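Long-range contact in acetyltransferase, GNAT family (Colwellia psychrerythraea, PDB 3IWG), which probably transfers an acyl group, most likely acetyl from acetyl-coenzyme A, to a substrate that is not identified: residues 224-232 against 255-263. Residues are numbered along the deposited sequence; the frame is centred on the assembly and turned at random.
With SO4 (sulfate ion), chain C.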
loop_
_atom_site.group_PDB
_atom_site.type_symbol
_atom_site.label_atom_id
_atom_site.label_comp_id
_atom_site.label_asym_id
_atom_site.label_seq_id
_atom_site.Cartn_x
_atom_site.Cartn_y
_atom_site.Cartn_z
ATOM N N ALA A 224 22.415 -12.874 1.574
ATOM C CA ALA A 224 21.897 -11.915 0.565
ATOM C C ALA A 224 22.327 -12.388 -0.835
ATOM O O ALA A 224 21.541 -12.339 -1.774
ATOM C CB ALA A 224 22.358 -10.504 0.824
ATOM N N LYS A 225 23.559 -12.875 -0.975
ATOM C CA LYS A 225 23.981 -13.355 -2.268
ATOM C C LYS A 225 23.009 -14.405 -2.798
ATOM O O LYS A 225 22.589 -14.348 -3.954
ATOM C CB LYS A 225 25.365 -13.934 -2.224
ATOM C CG LYS A 225 25.852 -14.443 -3.564
ATOM C CD LYS A 225 27.302 -14.928 -3.433
ATOM C CE LYS A 225 27.880 -15.479 -4.789
ATOM N NZ LYS A 225 27.824 -16.969 -4.974
ATOM N N LYS A 226 22.647 -15.348 -1.934
ATOM C CA LYS A 226 21.820 -16.444 -2.344
ATOM C C LYS A 226 20.424 -15.999 -2.737
ATOM O O LYS A 226 19.805 -16.583 -3.640
ATOM C CB LYS A 226 21.755 -17.462 -1.234
ATOM C CG LYS A 226 23.092 -18.088 -0.899
ATOM C CD LYS A 226 22.929 -19.509 -0.427
ATOM C CE LYS A 226 23.237 -19.764 1.048
ATOM N NZ LYS A 226 24.508 -20.524 1.125
ATOM N N VAL A 227 19.952 -14.946 -2.067
ATOM C CA VAL A 227 18.606 -14.433 -2.280
ATOM C C VAL A 227 18.575 -13.776 -3.642
ATOM O O VAL A 227 17.705 -14.044 -4.456
ATOM C CB VAL A 227 18.173 -13.436 -1.166
ATOM C CG1 VAL A 227 16.893 -12.762 -1.507
ATOM C CG2 VAL A 227 18.023 -14.167 0.135
ATOM N N LEU A 228 19.570 -12.944 -3.889
ATOM C CA LEU A 228 19.704 -12.283 -5.173
ATOM C C LEU A 228 19.792 -13.329 -6.306
ATOM O O LEU A 228 19.149 -13.181 -7.339
ATOM C CB LEU A 228 20.923 -11.384 -5.142
ATOM C CG LEU A 228 20.687 -10.080 -4.405
ATOM C CD1 LEU A 228 22.012 -9.344 -4.224
ATOM C CD2 LEU A 228 19.756 -9.214 -5.237
ATOM N N THR A 229 20.531 -14.408 -6.084
ATOM C CA THR A 229 20.662 -15.436 -7.099
ATOM C C THR A 229 19.313 -16.074 -7.396
ATOM O O THR A 229 18.972 -16.271 -8.548
ATOM C CB THR A 229 21.691 -16.505 -6.700
ATOM O OG1 THR A 229 22.949 -15.853 -6.465
ATOM C CG2 THR A 229 21.859 -17.542 -7.810
ATOM N N PHE A 230 18.524 -16.374 -6.366
ATOM C CA PHE A 230 17.185 -16.925 -6.588
ATOM C C PHE A 230 16.328 -15.953 -7.383
ATOM O O PHE A 230 15.661 -16.322 -8.332
ATOM C CB PHE A 230 16.493 -17.167 -5.251
ATOM C CG PHE A 230 15.093 -17.667 -5.367
ATOM C CD1 PHE A 230 14.052 -16.791 -5.465
ATOM C CD2 PHE A 230 14.825 -19.020 -5.337
ATOM C CE1 PHE A 230 12.754 -17.237 -5.570
ATOM C CE2 PHE A 230 13.516 -19.481 -5.436
ATOM C CZ PHE A 230 12.485 -18.591 -5.540
ATOM N N LEU A 231 16.337 -14.714 -6.935
ATOM C CA LEU A 231 15.474 -13.713 -7.441
ATOM C C LEU A 231 15.797 -13.463 -8.920
ATOM O O LEU A 231 14.870 -13.245 -9.729
ATOM C CB LEU A 231 15.637 -12.433 -6.622
ATOM C CG LEU A 231 14.990 -12.343 -5.229
ATOM C CD1 LEU A 231 15.372 -11.039 -4.623
ATOM C CD2 LEU A 231 13.465 -12.490 -5.265
ATOM N N THR A 232 17.089 -13.516 -9.267
ATOM C CA THR A 232 17.550 -13.392 -10.667
ATOM C C THR A 232 17.032 -14.544 -11.517
ATOM O O THR A 232 16.570 -14.334 -12.653
ATOM C CB THR A 232 19.127 -13.355 -10.813
ATOM O OG1 THR A 232 19.672 -12.274 -10.056
ATOM C CG2 THR A 232 19.545 -13.157 -12.286
ATOM N N LYS A 255 28.666 -5.507 -1.788
ATOM C CA LYS A 255 29.458 -6.718 -1.824
ATOM C C LYS A 255 28.551 -7.871 -2.318
ATOM O O LYS A 255 28.925 -8.541 -3.247
ATOM C CB LYS A 255 30.082 -6.969 -0.421
ATOM C CG LYS A 255 31.107 -8.082 -0.295
ATOM C CD LYS A 255 31.340 -8.496 1.225
ATOM C CE LYS A 255 32.789 -8.959 1.535
ATOM N NZ LYS A 255 33.188 -10.386 1.160
ATOM N N ALA A 256 27.357 -8.068 -1.748
ATOM C CA ALA A 256 26.499 -9.211 -2.149
ATOM C C ALA A 256 26.034 -9.062 -3.617
ATOM O O ALA A 256 25.956 -10.022 -4.393
ATOM C CB ALA A 256 25.262 -9.308 -1.239
ATOM N N ILE A 257 25.741 -7.832 -3.990
ATOM C CA ILE A 257 25.249 -7.583 -5.328
ATOM C C ILE A 257 26.322 -7.955 -6.328
ATOM O O ILE A 257 26.037 -8.634 -7.297
ATOM C CB ILE A 257 24.794 -6.173 -5.493
ATOM C CG1 ILE A 257 23.516 -5.977 -4.677
ATOM C CG2 ILE A 257 24.523 -5.856 -6.936
ATOM C CD1 ILE A 257 23.058 -4.541 -4.566
ATOM N N ALA A 258 27.567 -7.596 -6.040
ATOM C CA ALA A 258 28.622 -7.797 -7.025
ATOM C C ALA A 258 28.987 -9.284 -7.012
ATOM O O ALA A 258 29.332 -9.835 -8.044
ATOM C CB ALA A 258 29.799 -6.932 -6.727
ATOM N N HIS A 259 28.866 -9.947 -5.857
ATOM C CA HIS A 259 29.085 -11.391 -5.814
ATOM C C HIS A 259 27.986 -12.153 -6.549
ATOM O O HIS A 259 28.221 -13.243 -7.046
ATOM C CB HIS A 259 29.131 -11.921 -4.385
ATOM C CG HIS A 259 30.327 -11.484 -3.601
ATOM N ND1 HIS A 259 31.523 -11.126 -4.198
ATOM C CD2 HIS A 259 30.531 -11.415 -2.261
ATOM C CE1 HIS A 259 32.400 -10.818 -3.257
ATOM N NE2 HIS A 259 31.821 -10.980 -2.076
ATOM N N ALA A 260 26.783 -11.589 -6.613
ATOM C CA ALA A 260 25.680 -12.258 -7.290
ATOM C C ALA A 260 25.773 -12.065 -8.815
ATOM O O ALA A 260 24.819 -12.358 -9.520
ATOM C CB ALA A 260 24.326 -11.751 -6.748
ATOM N N GLY A 261 26.913 -11.557 -9.317
ATOM C CA GLY A 261 27.146 -11.400 -10.765
ATOM C C GLY A 261 26.622 -10.099 -11.382
ATOM O O GLY A 261 26.437 -9.997 -12.618
ATOM N N PHE A 262 26.414 -9.089 -10.556
ATOM C CA PHE A 262 25.969 -7.785 -11.064
ATOM C C PHE A 262 27.125 -6.811 -11.201
ATOM O O PHE A 262 28.008 -6.814 -10.367
ATOM C CB PHE A 262 24.970 -7.150 -10.096
ATOM C CG PHE A 262 23.610 -7.786 -10.096
ATOM C CD1 PHE A 262 23.383 -8.969 -9.435
ATOM C CD2 PHE A 262 22.550 -7.164 -10.724
ATOM C CE1 PHE A 262 22.097 -9.544 -9.410
ATOM C CE2 PHE A 262 21.290 -7.702 -10.704
ATOM C CZ PHE A 262 21.060 -8.911 -10.053
ATOM N N THR A 263 27.068 -5.927 -12.195
ATOM C CA THR A 263 28.018 -4.823 -12.314
ATOM C C THR A 263 27.309 -3.484 -12.351
ATOM O O THR A 263 26.125 -3.433 -12.590
ATOM C CB THR A 263 28.859 -4.910 -13.567
ATOM O OG1 THR A 263 27.989 -4.901 -14.712
ATOM C CG2 THR A 263 29.724 -6.193 -13.559
HETATM S S SO4 C . 24.703 -10.341 4.067
HETATM O O1 SO4 C . 24.930 -10.378 5.515
HETATM O O2 SO4 C . 24.136 -9.056 3.636
HETATM O O3 SO4 C . 23.844 -11.457 3.770
HETATM O O4 SO4 C . 25.957 -10.447 3.278
#
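Ala224 and Leu228 pack against Ala256 and Ala260 where the stretches 224-232 and 255-259 of two helices in the C-terminal GNAT domain cross at -46°, their axes 8.5 Å apart. Such closeness suits alanine: the methyl of Ala256 is a low bump that meets Ala224 CB at 3.8 Å and rests by the backbone of Lys225. One turn on, Ala260 CB enters the shallow hollow bordered by Lys225, Leu228 and Thr229, 3.8 Å from Leu228 CB. The larger knob comes from helix 223-237. With CG anti to its own carbonyl carbon (chi1 -78°), Leu228 sends CD1 into the groove among Ala256, Ile257 and Ala260, where it lies 3.7 Å from Ile257 CG1; branched Leu228 and Ile257 then reach on to strands 207-214 and 241-247 respectively.

Beyond Ala260 a Schellman motif, its bond from Phe262 N to Ile257 O weak, turns the chain into strand 262-273 through Gly261, which takes a positive phi, easiest for a residue without a side chain. The turn brings the Phe262 ring up against Thr232, with CZ 3.6 Å from OG1. That hydroxyl donates to Leu228 O from above the carbonyl plane, so its hydrogen is engaged there, consistent with its lying against an aromatic ring. A valine at Thr232 would probably leave Leu228 O with its backbone donor but without the hydroxyl, and put a methyl where Phe262 now meets oxygen.

On the outer side the long, flexible stem of Lys225 runs square across the His259 side chain, CD against His259 CB and CE 3.2 Å from His259 O. Helix 223-237 follows what is probably the family's pyrophosphate-binding loop; at its N-terminal end a sulfate, probably from the crystallisation liquor, sits where cofactor phosphates would be expected, bound by Arg219, Gly220 and Ala224 N, which donates to its O3 at 3.0 Å, with an N-H...O angle of 157°.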